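Local coordinates for protein Plm1 (Streptomyces sp. HK803, PDB 4HXY) that probably reduces a beta-keto intermediate with NADPH, as the ketoreductase domain of the first polyketide synthase module in phoslactomycin biosynthesis, at residues Gly201-Arg206 against Ala390-Met395; Val318-Ile323 against Val359-Trp364; Thr384-Pro389 against Pro407-Val412. One frame throughout, in Å; residues are numbered along the deposited sequence. Where two conformers were deposited one is given.

Contact 1: Gly201-Arg206 against Ala390-Met395; sequences GHVARR and AALQAM
Helices 198-210 and 388-400 meet here with their short segments crossing at -68°, the axes 10.9 Å apart at closest, and with no hydrogen bond between them. L392 lies at the centre of the interface. R206 leaves its helix with CG anti to the backbone N, and its CB passes L392 CD2 at 4.1 Å. CG comes near the M395 methyl CE, and the chain then bends at chi2 (49°) and again at chi3 (61°), so that the guanidinium reaches across to the leucine. One face of the guanidinium rests on L392 CB, with CZ 3.7 Å from that atom; the contact is offset toward the rim of the group, NE and NH1 lie near L392 CD1, and NH2 is beside L392 CB. This is packing of a flat cation on aliphatic carbon. The charge has a weak, long ion pair with E209 on its own helix.

L392, its CG anti to the carbonyl carbon, points both methyls at the other helix. CD1 stops 3.9 Å from H202 O, a carbonyl bonded within the helix to R206 N, and CD2 lies against V203. One turn further on, M395 extends through chi1 and chi2 before bending at chi3, which sets its SD 3.9 Å from V203 CG2 in an oblique crossing. V203 and M395 both touch F320 of strand 316-322. The GxGxxG-like pattern runs into the start of helix 198-210, consistent with the first helix of the Rossmann fold, and the contact is plain helix-helix packing that joins it to the late helix 388-400.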
loop_
_atom_site.group_PDB
_atom_site.type_symbol
_atom_site.label_atom_id
_atom_site.label_comp_id
_atom_site.label_asym_id
_atom_site.label_seq_id
_atom_site.Cartn_x
_atom_site.Cartn_y
_atom_site.Cartn_z
ATOM N N GLY A 201 -1.610 -15.424 -13.603
ATOM C CA GLY A 201 -1.292 -16.494 -14.563
ATOM C C GLY A 201 0.189 -16.825 -14.604
ATOM O O GLY A 201 0.574 -18.001 -14.648
ATOM N N HIS A 202 1.035 -15.795 -14.585
ATOM C CA HIS A 202 2.478 -16.039 -14.553
ATOM C C HIS A 202 2.895 -16.810 -13.305
ATOM O O HIS A 202 3.738 -17.685 -13.362
ATOM C CB HIS A 202 3.275 -14.740 -14.602
ATOM C CG HIS A 202 3.112 -13.983 -15.873
ATOM N ND1 HIS A 202 3.323 -14.555 -17.106
ATOM C CD2 HIS A 202 2.776 -12.692 -16.106
ATOM C CE1 HIS A 202 3.089 -13.656 -18.048
ATOM N NE2 HIS A 202 2.759 -12.519 -17.469
ATOM N N VAL A 203 2.311 -16.454 -12.183
ATOM C CA VAL A 203 2.611 -17.107 -10.919
ATOM C C VAL A 203 2.128 -18.550 -10.953
ATOM O O VAL A 203 2.853 -19.461 -10.560
ATOM C CB VAL A 203 1.963 -16.368 -9.743
ATOM C CG1 VAL A 203 2.143 -17.141 -8.439
ATOM C CG2 VAL A 203 2.538 -14.933 -9.643
ATOM N N ALA A 204 0.924 -18.745 -11.478
ATOM C CA ALA A 204 0.351 -20.087 -11.647
ATOM C C ALA A 204 1.273 -21.004 -12.454
ATOM O O ALA A 204 1.529 -22.140 -12.050
ATOM C CB ALA A 204 -1.007 -20.013 -12.315
ATOM N N ARG A 205 1.781 -20.499 -13.577
ATOM C CA ARG A 205 2.684 -21.284 -14.432
ATOM C C ARG A 205 4.009 -21.590 -13.709
ATOM O O ARG A 205 4.575 -22.665 -13.860
ATOM C CB ARG A 205 2.958 -20.547 -15.736
ATOM C CG ARG A 205 1.761 -20.386 -16.629
ATOM C CD ARG A 205 2.159 -19.650 -17.912
ATOM N NE ARG A 205 1.026 -19.086 -18.648
ATOM C CZ ARG A 205 0.637 -17.803 -18.648
ATOM N NH1 ARG A 205 -0.407 -17.443 -19.386
ATOM N NH2 ARG A 205 1.268 -16.870 -17.941
ATOM N N ARG A 206 4.507 -20.621 -12.937
ATOM C CA ARG A 206 5.740 -20.803 -12.171
ATOM C C ARG A 206 5.586 -21.905 -11.129
ATOM O O ARG A 206 6.455 -22.781 -10.999
ATOM C CB ARG A 206 6.156 -19.488 -11.489
ATOM C CG ARG A 206 7.382 -19.564 -10.575
ATOM C CD ARG A 206 8.587 -20.270 -11.205
ATOM N NE ARG A 206 9.080 -19.608 -12.406
ATOM C CZ ARG A 206 10.125 -18.773 -12.469
ATOM N NH1 ARG A 206 10.457 -18.249 -13.641
ATOM N NH2 ARG A 206 10.846 -18.463 -11.394
ATOM N N ALA A 390 12.563 -12.142 -14.656
ATOM C CA ALA A 390 13.186 -11.353 -13.597
ATOM C C ALA A 390 12.210 -11.130 -12.446
ATOM O O ALA A 390 12.594 -11.187 -11.268
ATOM C CB ALA A 390 13.667 -10.021 -14.140
ATOM N N ALA A 391 10.954 -10.839 -12.775
ATOM C CA ALA A 391 9.954 -10.590 -11.752
ATOM C C ALA A 391 9.682 -11.840 -10.921
ATOM O O ALA A 391 9.595 -11.804 -9.693
ATOM C CB ALA A 391 8.664 -10.086 -12.388
ATOM N N LEU A 392 9.540 -12.969 -11.608
ATOM C CA LEU A 392 9.262 -14.217 -10.915
ATOM C C LEU A 392 10.438 -14.641 -10.030
ATOM O O LEU A 392 10.235 -15.216 -8.942
ATOM C CB LEU A 392 8.886 -15.310 -11.929
ATOM C CG LEU A 392 7.500 -15.156 -12.556
ATOM C CD1 LEU A 392 7.330 -16.130 -13.741
ATOM C CD2 LEU A 392 6.380 -15.345 -11.534
ATOM N N GLN A 393 11.664 -14.394 -10.480
ATOM C CA GLN A 393 12.827 -14.701 -9.658
ATOM C C GLN A 393 12.821 -13.823 -8.413
ATOM O O GLN A 393 13.040 -14.310 -7.301
ATOM C CB GLN A 393 14.129 -14.524 -10.424
ATOM C CG GLN A 393 15.360 -14.756 -9.566
ATOM C CD GLN A 393 15.532 -16.200 -9.162
ATOM O OE1 GLN A 393 15.915 -17.042 -9.979
ATOM N NE2 GLN A 393 15.263 -16.499 -7.891
ATOM N N ALA A 394 12.508 -12.540 -8.583
ATOM C CA ALA A 394 12.443 -11.647 -7.430
ATOM C C ALA A 394 11.330 -12.047 -6.477
ATOM O O ALA A 394 11.475 -11.924 -5.269
ATOM C CB ALA A 394 12.275 -10.179 -7.894
ATOM N N MET A 395 10.214 -12.544 -7.021
ATOM C CA MET A 395 9.136 -13.068 -6.183
ATOM C C MET A 395 9.621 -14.204 -5.277
ATOM O O MET A 395 9.363 -14.193 -4.084
ATOM C CB MET A 395 7.965 -13.543 -7.036
ATOM C CG MET A 395 6.812 -14.077 -6.201
ATOM S SD MET A 395 5.560 -14.875 -7.220
ATOM C CE MET A 395 6.441 -16.379 -7.668
#

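Contact 2: Val318-Ile323 against Val359-Trp364; sequences VLFSSI and VAWGPW. With NDP (NADPH dihydro-nicotinamide-adenine-dinucleotide phosphate), chain C.
F320 and W361 form the apolar centre, an edge-to-face (T-shaped) pair in which the indole supplies the edge and the phenyl ring the face. W361 NE1 stands over the middle of the F320 ring, 3.5 Å from its CG, and the ring planes make 64°. Both side chains leave their strands with CG anti to the carbonyl carbon and cross obliquely. The two faces of the W361 indole are also occupied: V359 CG1 sits over the centre of one, and W364 NE1 over the rim of the other. W364 adds its CZ2 beside F320 CE2. On the sheet face of S321 and A360, S321 OG turns away to N339 and D343 of helix 333-351.

Parallel strands 316-322 and 357-361 carry F320, V359 and W361, with W364 on the loop beyond. Of the rungs between them, V359 N to L319 O is the one that runs nearly along the C=O axis. The next ones, among them W361 N to S321 O at 3.2 Å, approach from well above the carbonyl plane. I323 N bonds W361 O at 3.0 Å, while I323 CD1 packs across P363 CD.

The polar edge faces NADPH. S321 O comes within 3.1 Å of nicotinamide C6N. G362 O is 3.3 Å from C4N, the hydride-bearing carbon. W364 N donates a nearly straight 2.8 Å bond (165°) to the carboxamide O7N, which would restrain the rotation of that group. S322 OG caps S324 N at the following helix. Backbone and aromatics at the carboxyl ends of these strands thus line part of the nicotinamide pocket of a short-chain dehydrogenase/reductase Rossmann fold.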
loop_
_atom_site.group_PDB
_atom_site.type_symbol
_atom_site.label_atom_id
_atom_site.label_comp_id
_atom_site.label_asym_id
_atom_site.label_seq_id
_atom_site.Cartn_x
_atom_site.Cartn_y
_atom_site.Cartn_z
ATOM N N VAL A 318 1.201 -14.300 0.427
ATOM C CA VAL A 318 1.962 -13.438 -0.465
ATOM C C VAL A 318 1.017 -12.408 -1.054
ATOM O O VAL A 318 0.070 -12.753 -1.758
ATOM C CB VAL A 318 2.637 -14.230 -1.591
ATOM C CG1 VAL A 318 3.511 -13.321 -2.474
ATOM C CG2 VAL A 318 3.504 -15.356 -0.988
ATOM N N LEU A 319 1.287 -11.152 -0.757
ATOM C CA LEU A 319 0.460 -10.043 -1.271
ATOM C C LEU A 319 1.156 -9.297 -2.413
ATOM O O LEU A 319 2.312 -8.924 -2.297
ATOM C CB LEU A 319 0.133 -9.086 -0.122
ATOM C CG LEU A 319 -0.535 -9.742 1.091
ATOM C CD1 LEU A 319 -0.754 -8.730 2.227
ATOM C CD2 LEU A 319 -1.843 -10.405 0.727
ATOM N N PHE A 320 0.455 -9.113 -3.534
ATOM C CA PHE A 320 0.984 -8.331 -4.642
ATOM C C PHE A 320 0.563 -6.879 -4.490
ATOM O O PHE A 320 -0.590 -6.501 -4.763
ATOM C CB PHE A 320 0.517 -8.911 -5.966
ATOM C CG PHE A 320 1.407 -9.995 -6.508
ATOM C CD1 PHE A 320 2.148 -10.820 -5.683
ATOM C CD2 PHE A 320 1.534 -10.144 -7.877
ATOM C CE1 PHE A 320 2.995 -11.800 -6.205
ATOM C CE2 PHE A 320 2.387 -11.113 -8.417
ATOM C CZ PHE A 320 3.103 -11.954 -7.580
ATOM N N SER A 321 1.502 -6.079 -3.998
ATOM C CA SER A 321 1.319 -4.673 -3.833
ATOM C C SER A 321 1.965 -3.909 -4.997
ATOM O O SER A 321 2.305 -4.502 -6.014
ATOM C CB SER A 321 1.876 -4.261 -2.463
ATOM O OG SER A 321 1.609 -2.907 -2.180
ATOM N N SER A 322 2.140 -2.609 -4.840
ATOM C CA SER A 322 2.586 -1.735 -5.929
ATOM C C SER A 322 3.403 -0.583 -5.388
ATOM O O SER A 322 3.145 -0.123 -4.266
ATOM C CB SER A 322 1.388 -1.137 -6.664
ATOM O OG SER A 322 1.817 -0.181 -7.637
ATOM N N ILE A 323 4.347 -0.103 -6.206
ATOM C CA ILE A 323 5.021 1.200 -5.967
ATOM C C ILE A 323 4.020 2.336 -5.712
ATOM O O ILE A 323 4.332 3.307 -5.040
ATOM C CB ILE A 323 5.972 1.561 -7.115
ATOM C CG1 ILE A 323 5.261 1.480 -8.473
ATOM C CG2 ILE A 323 7.198 0.632 -7.047
ATOM C CD1 ILE A 323 6.042 2.089 -9.635
ATOM N N VAL A 359 4.927 -7.693 -1.620
ATOM C CA VAL A 359 5.936 -7.173 -2.551
ATOM C C VAL A 359 5.313 -5.998 -3.284
ATOM O O VAL A 359 4.300 -6.171 -3.968
ATOM C CB VAL A 359 6.393 -8.224 -3.584
ATOM C CG1 VAL A 359 7.431 -7.643 -4.528
ATOM C CG2 VAL A 359 6.998 -9.458 -2.893
ATOM N N ALA A 360 5.935 -4.823 -3.147
ATOM C CA ALA A 360 5.467 -3.607 -3.825
ATOM C C ALA A 360 6.153 -3.557 -5.189
ATOM O O ALA A 360 7.274 -3.088 -5.334
ATOM C CB ALA A 360 5.766 -2.395 -2.979
ATOM N N TRP A 361 5.479 -4.108 -6.186
ATOM C CA TRP A 361 6.002 -4.174 -7.531
ATOM C C TRP A 361 5.938 -2.848 -8.319
ATOM O O TRP A 361 4.921 -2.124 -8.310
ATOM C CB TRP A 361 5.180 -5.165 -8.330
ATOM C CG TRP A 361 5.184 -6.554 -7.804
ATOM C CD1 TRP A 361 4.144 -7.219 -7.230
ATOM C CD2 TRP A 361 6.246 -7.493 -7.919
ATOM N NE1 TRP A 361 4.512 -8.498 -6.932
ATOM C CE2 TRP A 361 5.802 -8.692 -7.348
ATOM C CE3 TRP A 361 7.536 -7.416 -8.405
ATOM C CZ2 TRP A 361 6.615 -9.825 -7.267
ATOM C CZ3 TRP A 361 8.336 -8.533 -8.357
ATOM C CH2 TRP A 361 7.880 -9.723 -7.772
ATOM N N GLY A 362 7.009 -2.584 -9.051
ATOM C CA GLY A 362 6.905 -1.750 -10.241
ATOM C C GLY A 362 6.153 -2.442 -11.358
ATOM O O GLY A 362 5.681 -3.567 -11.211
ATOM N N PRO A 363 6.040 -1.772 -12.510
ATOM C CA PRO A 363 5.302 -2.329 -13.616
ATOM C C PRO A 363 5.952 -3.610 -14.097
ATOM O O PRO A 363 7.182 -3.749 -14.045
ATOM C CB PRO A 363 5.372 -1.233 -14.681
ATOM C CG PRO A 363 6.555 -0.399 -14.301
ATOM C CD PRO A 363 6.590 -0.439 -12.814
ATOM N N TRP A 364 5.116 -4.550 -14.530
ATOM C CA TRP A 364 5.574 -5.766 -15.199
ATOM C C TRP A 364 5.313 -5.699 -16.690
ATOM O O TRP A 364 4.315 -5.143 -17.140
ATOM C CB TRP A 364 4.755 -6.958 -14.725
ATOM C CG TRP A 364 5.041 -7.497 -13.344
ATOM C CD1 TRP A 364 5.180 -6.791 -12.171
ATOM C CD2 TRP A 364 5.105 -8.880 -12.992
ATOM N NE1 TRP A 364 5.357 -7.665 -11.119
ATOM C CE2 TRP A 364 5.303 -8.952 -11.594
ATOM C CE3 TRP A 364 5.033 -10.063 -13.725
ATOM C CZ2 TRP A 364 5.441 -10.162 -10.925
ATOM C CZ3 TRP A 364 5.140 -11.279 -13.045
ATOM C CH2 TRP A 364 5.347 -11.314 -11.658
HETATM P PA NDP C . -5.307 -8.125 -14.014
HETATM O O1A NDP C . -4.873 -8.866 -15.233
HETATM O O2A NDP C . -6.449 -7.160 -14.133
HETATM O O5B NDP C . -5.658 -9.176 -12.863
HETATM C C5B NDP C . -6.481 -8.797 -11.780
HETATM C C4B NDP C . -7.301 -9.988 -11.377
HETATM O O4B NDP C . -8.104 -9.674 -10.257
HETATM C C3B NDP C . -8.263 -10.437 -12.451
HETATM O O3B NDP C . -8.105 -11.862 -12.605
HETATM C C2B NDP C . -9.639 -10.106 -11.921
HETATM O O2B NDP C . -10.494 -11.076 -12.489
HETATM C C1B NDP C . -9.385 -10.243 -10.422
HETATM N N9A NDP C . -10.358 -9.615 -9.537
HETATM C C8A NDP C . -10.730 -8.289 -9.479
HETATM N N7A NDP C . -11.678 -8.144 -8.528
HETATM C C5A NDP C . -11.901 -9.369 -7.952
HETATM C C6A NDP C . -12.733 -9.815 -6.938
HETATM N N6A NDP C . -13.566 -9.036 -6.255
HETATM N N1A NDP C . -12.710 -11.161 -6.621
HETATM C C2A NDP C . -11.848 -12.036 -7.272
HETATM N N3A NDP C . -11.024 -11.609 -8.281
HETATM C C4A NDP C . -11.059 -10.286 -8.595
HETATM O O3 NDP C . -4.084 -7.295 -13.377
HETATM P PN NDP C . -2.576 -7.748 -13.194
HETATM O O1N NDP C . -1.748 -6.738 -13.891
HETATM O O2N NDP C . -2.337 -9.178 -13.472
HETATM O O5D NDP C . -2.290 -7.415 -11.657
HETATM C C5D NDP C . -2.617 -8.317 -10.632
HETATM C C4D NDP C . -2.174 -7.715 -9.308
HETATM O O4D NDP C . -0.838 -7.249 -9.395
HETATM C C3D NDP C . -3.013 -6.521 -8.918
HETATM O O3D NDP C . -3.387 -6.639 -7.578
HETATM C C2D NDP C . -2.099 -5.326 -9.090
HETATM O O2D NDP C . -2.406 -4.258 -8.219
HETATM C C1D NDP C . -0.732 -5.941 -8.874
HETATM N N1N NDP C . 0.318 -5.219 -9.605
HETATM C C2N NDP C . 0.404 -5.298 -10.966
HETATM C C3N NDP C . 1.284 -4.504 -11.702
HETATM C C7N NDP C . 1.428 -4.647 -13.167
HETATM O O7N NDP C . 2.481 -3.964 -13.734
HETATM N N7N NDP C . 0.609 -5.331 -13.952
HETATM C C4N NDP C . 2.378 -3.790 -10.954
HETATM C C5N NDP C . 2.200 -3.777 -9.471
HETATM C C6N NDP C . 1.204 -4.501 -8.859
HETATM P P2B NDP C . -12.089 -10.948 -12.494
HETATM O O1X NDP C . -12.553 -12.104 -13.350
HETATM O O2X NDP C . -12.525 -9.598 -13.080
HETATM O O3X NDP C . -12.610 -11.018 -11.118
#

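Contact 3: Thr384-Pro389 against Pro407-Val412; sequences TPLLVP and PVVADV
T384 of segment 384-389 lies beside D411 of strand 408-412, joined directly by a single backbone bond, T384 N to D411 O, which is 3.0 Å long, almost straight at 173° and nearly along the C=O axis. A water also links the two backbones: it donates to T384 O and accepts from D411 N, so both polar groups are served without direct contact.

The side chains of T384 and D411 lie side by side, pointing the same way. D411 has CG anti to the backbone N (chi1 -174°), which lays its carboxylate along the threonine: OD2 is 3.5 Å from T384 CB and 3.7 Å from its methyl CG2. D411 CB, for its part, sits 3.3 Å from T384 O. The same OD2 receives a short 2.6 Å bond from a second water, whose other hydrogen goes to P385 O. An alanine in place of D411 would remove the carboxylate, would probably lose the water link to P385 O and is likely to leave the T384 side chain less firmly packed.

L386 provides the apolar part. Its side chain slides past D411 in the opposite direction, with CD2 4.1 Å from D411 CB, while CD1 reaches across to V409 O and V409 CG1. W361 of strand 357-361 also touches this leucine, and the L386 backbone bonds to P363 and A365. L387 then takes the N-cap position of helix 388-400, which leads toward strand 408-412. One backbone bond and two waters thus hold the loop leading into a late helix beside strand 408-412, the neighbour of strand 357-361 in the Rossmann-type sheet.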
loop_
_atom_site.group_PDB
_atom_site.type_symbol
_atom_site.label_atom_id
_atom_site.label_comp_id
_atom_site.label_asym_id
_atom_site.label_seq_id
_atom_site.Cartn_x
_atom_site.Cartn_y
_atom_site.Cartn_z
ATOM N N THR A 384 10.795 1.101 -16.110
ATOM C CA THR A 384 10.839 0.123 -17.176
ATOM C C THR A 384 10.104 -1.114 -16.673
ATOM O O THR A 384 10.384 -1.594 -15.580
ATOM C CB THR A 384 12.280 -0.216 -17.550
ATOM O OG1 THR A 384 12.959 0.991 -17.943
ATOM C CG2 THR A 384 12.334 -1.242 -18.693
ATOM N N PRO A 385 9.167 -1.629 -17.463
ATOM C CA PRO A 385 8.505 -2.866 -17.021
ATOM C C PRO A 385 9.489 -4.008 -16.778
ATOM O O PRO A 385 10.411 -4.216 -17.581
ATOM C CB PRO A 385 7.534 -3.174 -18.163
ATOM C CG PRO A 385 7.213 -1.828 -18.725
ATOM C CD PRO A 385 8.522 -1.071 -18.662
ATOM N N LEU A 386 9.291 -4.737 -15.669
ATOM C CA LEU A 386 10.153 -5.872 -15.327
ATOM C C LEU A 386 9.839 -6.982 -16.301
ATOM O O LEU A 386 8.673 -7.247 -16.563
ATOM C CB LEU A 386 9.829 -6.382 -13.929
ATOM C CG LEU A 386 10.194 -5.465 -12.774
ATOM C CD1 LEU A 386 9.433 -5.880 -11.483
ATOM C CD2 LEU A 386 11.711 -5.455 -12.581
ATOM N N LEU A 387 10.865 -7.643 -16.815
ATOM C CA LEU A 387 10.635 -8.842 -17.618
ATOM C C LEU A 387 10.127 -9.968 -16.715
ATOM O O LEU A 387 10.475 -10.047 -15.540
ATOM C CB LEU A 387 11.910 -9.228 -18.367
ATOM C CG LEU A 387 12.501 -8.109 -19.229
ATOM C CD1 LEU A 387 13.639 -8.666 -20.072
ATOM C CD2 LEU A 387 11.421 -7.482 -20.081
ATOM N N VAL A 388 9.250 -10.805 -17.252
ATOM C CA VAL A 388 8.587 -11.812 -16.448
ATOM C C VAL A 388 9.557 -12.764 -15.725
ATOM O O VAL A 388 9.379 -13.035 -14.545
ATOM C CB VAL A 388 7.508 -12.557 -17.257
ATOM C CG1 VAL A 388 6.990 -13.716 -16.431
ATOM C CG2 VAL A 388 6.369 -11.591 -17.639
ATOM N N PRO A 389 10.613 -13.253 -16.410
ATOM C CA PRO A 389 11.538 -14.104 -15.660
ATOM C C PRO A 389 12.183 -13.401 -14.459
ATOM O O PRO A 389 12.339 -13.999 -13.376
ATOM C CB PRO A 389 12.608 -14.464 -16.705
ATOM C CG PRO A 389 11.906 -14.271 -18.049
ATOM C CD PRO A 389 11.003 -13.109 -17.827
ATOM N N PRO A 407 9.605 -5.808 0.692
ATOM C CA PRO A 407 10.410 -5.263 -0.384
ATOM C C PRO A 407 9.632 -4.503 -1.442
ATOM O O PRO A 407 8.490 -4.784 -1.704
ATOM C CB PRO A 407 11.016 -6.520 -0.996
ATOM C CG PRO A 407 9.931 -7.505 -0.843
ATOM C CD PRO A 407 9.345 -7.241 0.494
ATOM N N VAL A 408 10.320 -3.537 -2.027
ATOM C CA VAL A 408 9.852 -2.796 -3.196
ATOM C C VAL A 408 10.763 -3.265 -4.330
ATOM O O VAL A 408 11.986 -3.181 -4.197
ATOM C CB VAL A 408 10.008 -1.275 -2.979
ATOM C CG1 VAL A 408 9.390 -0.489 -4.147
ATOM C CG2 VAL A 408 9.356 -0.847 -1.671
ATOM N N VAL A 409 10.178 -3.778 -5.412
ATOM C CA VAL A 409 10.943 -4.378 -6.521
ATOM C C VAL A 409 10.524 -3.743 -7.835
ATOM O O VAL A 409 9.384 -3.892 -8.270
ATOM C CB VAL A 409 10.727 -5.899 -6.571
ATOM C CG1 VAL A 409 11.478 -6.518 -7.769
ATOM C CG2 VAL A 409 11.145 -6.557 -5.234
ATOM N N ALA A 410 11.441 -3.000 -8.461
ATOM C CA ALA A 410 11.104 -2.205 -9.648
ATOM C C ALA A 410 12.370 -1.895 -10.433
ATOM O O ALA A 410 13.452 -1.858 -9.855
ATOM C CB ALA A 410 10.393 -0.895 -9.234
ATOM N N ASP A 411 12.228 -1.674 -11.735
ATOM C CA ASP A 411 13.343 -1.222 -12.578
ATOM C C ASP A 411 13.218 0.298 -12.759
ATOM O O ASP A 411 12.444 0.757 -13.614
ATOM C CB ASP A 411 13.247 -1.938 -13.928
ATOM C CG ASP A 411 14.424 -1.659 -14.844
ATOM O OD1 ASP A 411 15.231 -0.764 -14.519
ATOM O OD2 ASP A 411 14.525 -2.340 -15.899
ATOM N N VAL A 412 13.950 1.051 -11.938
ATOM C CA VAL A 412 13.854 2.507 -11.908
ATOM C C VAL A 412 15.128 3.107 -12.482
ATOM O O VAL A 412 16.226 2.703 -12.103
ATOM C CB VAL A 412 13.680 3.047 -10.477
ATOM C CG1 VAL A 412 13.531 4.591 -10.491
ATOM C CG2 VAL A 412 12.456 2.408 -9.802
HETATM O O HOH W 1 9.393 -1.947 -13.022
HETATM O O HOH W 2 13.234 -4.313 -17.108
#

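Contact 2 lies nearest the centre of the chain, its centre about 12 Å from that of contact 1 and about 9 Å from that of contact 3; contacts 1 and 3 are about 12 Å apart. Helix 388-400 serves both outer contacts: contact 3 includes its start and contact 1 its next turns, where A391 and M395 pack on W361 and A391 also on W364. Strands 357-361 and 408-412 are sheet neighbours, and probable hydrogen bonds G362 N to V409 O and P363 O to L386 N join contacts 2 and 3. Contact 2 closes before contact 3 opens, whereas contact 1 spans contact 2 and interleaves with contact 3. Late elements thus back the nicotinamide site.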